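ARF-like GTPase (Chlamydomonas reinhardtii, PDB 4M9Q) is a small G protein of the ADP-ribosylation factor family with a P-loop NTPase fold, and here holds phosphoaminophosphonic acid-guanylate ester together with a magnesium ion. Local coordinates at residues D105-I110 against V166-R171; L130-C135 against H139-C144. All coordinates share one frame; numbering follows the deposited sequence. Where two conformers were deposited one is given.

Contact 1: D105-I110 against V166-R171; sequences DKPICI and VGTVDR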
# COMPACT_ATOMS: atom_id res chain seq x y z
N ASP A 105 -9.05 12.03 0.06
CA ASP A 105 -9.85 11.26 -0.95
C ASP A 105 -9.19 10.08 -1.69
O ASP A 105 -9.82 9.50 -2.55
CB ASP A 105 -10.46 12.22 -2.00
CG ASP A 105 -11.50 13.21 -1.39
OD1 ASP A 105 -12.23 12.85 -0.41
OD2 ASP A 105 -11.58 14.35 -1.90
N LYS A 106 -7.95 9.72 -1.38
CA LYS A 106 -7.32 8.59 -2.04
C LYS A 106 -7.64 7.30 -1.27
O LYS A 106 -7.64 7.27 -0.01
CB LYS A 106 -5.83 8.78 -2.14
CG LYS A 106 -5.43 9.86 -3.13
CD LYS A 106 -3.95 10.13 -3.13
CE LYS A 106 -3.55 11.27 -4.06
NZ LYS A 106 -2.09 11.57 -3.93
N PRO A 107 -7.93 6.22 -2.00
CA PRO A 107 -8.35 5.00 -1.34
C PRO A 107 -7.17 4.17 -0.81
O PRO A 107 -6.02 4.33 -1.31
CB PRO A 107 -9.07 4.27 -2.45
CG PRO A 107 -8.46 4.72 -3.69
CD PRO A 107 -8.15 6.17 -3.44
N ILE A 108 -7.46 3.36 0.22
CA ILE A 108 -6.48 2.50 0.90
C ILE A 108 -6.95 1.04 0.89
O ILE A 108 -8.04 0.69 1.36
CB ILE A 108 -6.29 2.80 2.38
CG1 ILE A 108 -6.52 4.24 2.74
CG2 ILE A 108 -4.87 2.45 2.83
CD1 ILE A 108 -5.55 5.08 2.08
N CYS A 109 -6.14 0.17 0.35
CA CYS A 109 -6.41 -1.23 0.41
C CYS A 109 -5.55 -1.77 1.57
O CYS A 109 -4.36 -1.66 1.54
CB CYS A 109 -6.04 -1.86 -0.90
SG CYS A 109 -6.07 -3.63 -0.84
N ILE A 110 -6.18 -2.27 2.61
CA ILE A 110 -5.46 -2.70 3.77
C ILE A 110 -5.41 -4.21 3.73
O ILE A 110 -6.45 -4.88 3.70
CB ILE A 110 -6.17 -2.23 5.06
CG1 ILE A 110 -6.23 -0.68 5.06
CG2 ILE A 110 -5.44 -2.75 6.30
CD1 ILE A 110 -7.36 -0.08 5.85
N VAL A 166 -8.31 -0.77 -7.63
CA VAL A 166 -8.25 -0.23 -8.98
C VAL A 166 -9.64 0.23 -9.39
O VAL A 166 -9.79 1.28 -9.99
CB VAL A 166 -7.62 -1.23 -9.98
CG1 VAL A 166 -7.82 -0.71 -11.39
CG2 VAL A 166 -6.12 -1.40 -9.64
N GLY A 167 -10.64 -0.54 -9.03
CA GLY A 167 -12.02 -0.17 -9.30
C GLY A 167 -12.43 1.11 -8.58
O GLY A 167 -13.18 1.91 -9.11
N THR A 168 -11.91 1.31 -7.38
CA THR A 168 -12.22 2.54 -6.69
C THR A 168 -11.54 3.68 -7.36
O THR A 168 -12.17 4.70 -7.58
CB THR A 168 -11.81 2.45 -5.22
OG1 THR A 168 -12.49 1.35 -4.63
CG2 THR A 168 -12.17 3.63 -4.48
N VAL A 169 -10.26 3.52 -7.72
CA VAL A 169 -9.56 4.59 -8.46
C VAL A 169 -10.28 4.83 -9.80
O VAL A 169 -10.57 5.95 -10.13
CB VAL A 169 -8.09 4.27 -8.68
CG1 VAL A 169 -7.40 5.32 -9.59
CG2 VAL A 169 -7.40 4.15 -7.32
N ASP A 170 -10.66 3.76 -10.49
CA ASP A 170 -11.30 3.90 -11.77
C ASP A 170 -12.57 4.73 -11.71
O ASP A 170 -12.76 5.58 -12.52
CB ASP A 170 -11.65 2.54 -12.35
CG ASP A 170 -12.38 2.66 -13.68
OD1 ASP A 170 -11.78 3.21 -14.63
OD2 ASP A 170 -13.53 2.23 -13.77
N ARG A 171 -13.40 4.44 -10.72
CA ARG A 171 -14.63 5.17 -10.46
C ARG A 171 -14.41 6.69 -10.27
O ARG A 171 -15.29 7.46 -10.61
CB ARG A 171 -15.32 4.55 -9.22
CG ARG A 171 -16.36 3.45 -9.50
CD ARG A 171 -15.88 2.33 -10.44
NE ARG A 171 -15.87 0.99 -9.82
CZ ARG A 171 -16.10 0.74 -8.53
NH1 ARG A 171 -16.37 1.72 -7.68
NH2 ARG A 171 -16.05 -0.51 -8.07

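Contact 2: L130-C135 against H139-C144; sequences LGLATC and HNVFPC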
# COMPACT_ATOMS: atom_id res chain seq x y z
N LEU A 130 -6.39 -0.60 13.75
CA LEU A 130 -5.87 0.54 12.96
C LEU A 130 -6.72 1.78 13.12
O LEU A 130 -6.43 2.83 12.50
CB LEU A 130 -5.72 0.20 11.49
CG LEU A 130 -4.61 -0.77 11.13
CD1 LEU A 130 -4.60 -0.93 9.63
CD2 LEU A 130 -3.26 -0.28 11.60
N GLY A 131 -7.74 1.69 13.98
CA GLY A 131 -8.56 2.86 14.31
C GLY A 131 -9.19 3.47 13.07
O GLY A 131 -9.14 4.68 12.84
N LEU A 132 -9.76 2.59 12.26
CA LEU A 132 -10.26 2.93 10.96
C LEU A 132 -11.70 3.37 11.06
O LEU A 132 -12.26 3.92 10.11
CB LEU A 132 -10.14 1.74 9.98
CG LEU A 132 -8.74 1.25 9.54
CD1 LEU A 132 -8.91 -0.01 8.70
CD2 LEU A 132 -7.95 2.29 8.77
N ALA A 133 -12.32 3.14 12.21
CA ALA A 133 -13.66 3.67 12.43
C ALA A 133 -13.73 5.19 12.07
O ALA A 133 -14.78 5.70 11.65
CB ALA A 133 -14.08 3.41 13.86
N THR A 134 -12.60 5.90 12.22
CA THR A 134 -12.58 7.37 12.08
C THR A 134 -11.90 7.81 10.81
O THR A 134 -11.92 9.00 10.48
CB THR A 134 -11.87 8.06 13.26
OG1 THR A 134 -10.50 7.69 13.26
CG2 THR A 134 -12.48 7.66 14.56
N CYS A 135 -11.31 6.87 10.09
CA CYS A 135 -10.68 7.17 8.79
C CYS A 135 -11.74 7.60 7.77
O CYS A 135 -12.80 6.98 7.69
CB CYS A 135 -10.01 5.90 8.31
SG CYS A 135 -9.14 6.05 6.73
N HIS A 139 -11.76 2.77 2.16
CA HIS A 139 -10.85 1.68 2.45
C HIS A 139 -11.56 0.43 2.65
O HIS A 139 -12.76 0.40 2.97
CB HIS A 139 -10.05 1.95 3.67
CG HIS A 139 -10.87 2.09 4.90
ND1 HIS A 139 -11.45 3.25 5.23
CD2 HIS A 139 -11.25 1.15 5.88
CE1 HIS A 139 -12.16 3.08 6.40
NE2 HIS A 139 -12.05 1.78 6.77
N ASN A 140 -10.82 -0.65 2.50
CA ASN A 140 -11.39 -1.98 2.69
C ASN A 140 -10.28 -2.85 3.20
O ASN A 140 -9.12 -2.62 2.82
CB ASN A 140 -11.89 -2.50 1.35
CG ASN A 140 -12.97 -3.54 1.47
OD1 ASN A 140 -13.25 -4.08 2.54
ND2 ASN A 140 -13.61 -3.83 0.35
N VAL A 141 -10.60 -3.85 4.01
CA VAL A 141 -9.57 -4.68 4.62
C VAL A 141 -9.72 -6.06 4.09
O VAL A 141 -10.82 -6.58 4.07
CB VAL A 141 -9.73 -4.76 6.16
CG1 VAL A 141 -8.73 -5.76 6.76
CG2 VAL A 141 -9.61 -3.37 6.77
N PHE A 142 -8.62 -6.66 3.68
CA PHE A 142 -8.62 -7.96 3.07
C PHE A 142 -7.61 -8.81 3.78
O PHE A 142 -6.43 -8.50 3.79
CB PHE A 142 -8.18 -7.87 1.63
CG PHE A 142 -9.08 -7.03 0.78
CD1 PHE A 142 -8.81 -5.69 0.57
CD2 PHE A 142 -10.17 -7.59 0.15
CE1 PHE A 142 -9.61 -4.92 -0.22
CE2 PHE A 142 -10.99 -6.82 -0.63
CZ PHE A 142 -10.72 -5.48 -0.80
N PRO A 143 -8.06 -9.90 4.41
CA PRO A 143 -7.11 -10.82 4.95
C PRO A 143 -6.39 -11.57 3.85
O PRO A 143 -7.00 -11.90 2.85
CB PRO A 143 -7.97 -11.78 5.78
CG PRO A 143 -9.38 -11.43 5.54
CD PRO A 143 -9.45 -10.22 4.70
N CYS A 144 -5.11 -11.91 4.06
CA CYS A 144 -4.36 -12.59 3.02
C CYS A 144 -3.14 -13.28 3.59
O CYS A 144 -2.81 -13.16 4.78
CB CYS A 144 -3.90 -11.60 1.96
SG CYS A 144 -2.71 -10.44 2.63

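Contact 1: D105-I110 against V166-R171
Apolar packing of a loop residue on a helix joins Pro107, just before strand 108-113, to Thr168 and Val169 of the long helix 157-190, on one face of the central sheet. The contact is small, 104 Å² summed over both sides, and no hydrogen bond spans it. Pro107 supplies about half of that area. Its ring carbons do the touching: CB lies 3.8 Å from CG2 of Thr168, and CG lies 3.8 Å from CG2 of Val169, leaving the ring against two methyls from consecutive residues of the helix. The proline and threonine side chains run past each other in opposite directions, whereas Val169 meets the ring at about a right angle. Thr168 presents carbon rather than oxygen because chi1 is -58°, with CG2 anti to its backbone N; OG1 instead hydrogen-bonds the carbonyl O of Trp164, one turn earlier, so the hydroxyl is satisfied within its own helix. The closest CA atoms, those of Pro107 and Thr168, are 7.0 Å apart, so side chains make the contact. Around this point, Leu165 of the same helix also packs on Pro107, while Ala74 of the neighbouring strand 74-80 touches both Pro107 and Val169, extending the apolar seam between helix and sheet.

Contact 2: L130-C135 against H139-C144
His139 and Leu132 carry most of this contact, with Cys135 third: the imidazole at the start of edge strand 139-143 is met by two side chains from the loop that follows helix 123-129. Of the 174 Å² buried in all, 74 Å² belongs to His139 and 55 Å² to Leu132. Leu132 reaches the ring at two points, CB lying 3.7 Å from NE2 of His139 and CD1 3.8 Å from CD2 of His139; the two side chains meet at a slant. The same CD1 of Leu132 also lies 3.9 Å from CG2 of Val141, and so touches two residues of the strand. Cys135 comes to the other nitrogen, its SG 3.9 Å from ND1 of His139. That sulfur sits 4.6 Å from the ring centroid and 43° off the ring normal, an oblique sulfur-aromatic contact. The histidine chi1 of 62° sets CG between its backbone N and carbonyl carbon, turning the ring to the loop. Backbone geometry shapes the loop itself: Gly131, at positive phi, ends the helix in a Schellman motif, and Cys135 N bonds Leu132 O at 3.1 Å. No hydrogen bond joins the two segments. ND1 is hydrogen-bonded to Asn137 O in the connecting turn, which helps fix the ring's rotation, so the chemistry implies a histidine whose ND1 is satisfied by its own turn while its contacts with the loop are van der Waals and oblique sulfur-aromatic.

From the N terminus, the chain passes through Pro107 into strand 108-113, runs by helix 123-129 to the loop 130-135, and turns back at once into strand 139-143. Contact 2 closes that short turn, with three residues between its segments. Helix 157-190 follows, and its 166-171 portion returns to the start of strand 108-113, so contact 1 closes a loop of 55 residues that encloses contact 2 without crossing it. The centres lie about 13 Å apart. Parallel strands 108-113 and 139-143 link them: Ile110 O is 2.8 Å from Phe142 N, a probable hydrogen bond. Together they tie a helix and a loop to adjacent strands at one edge of the sheet.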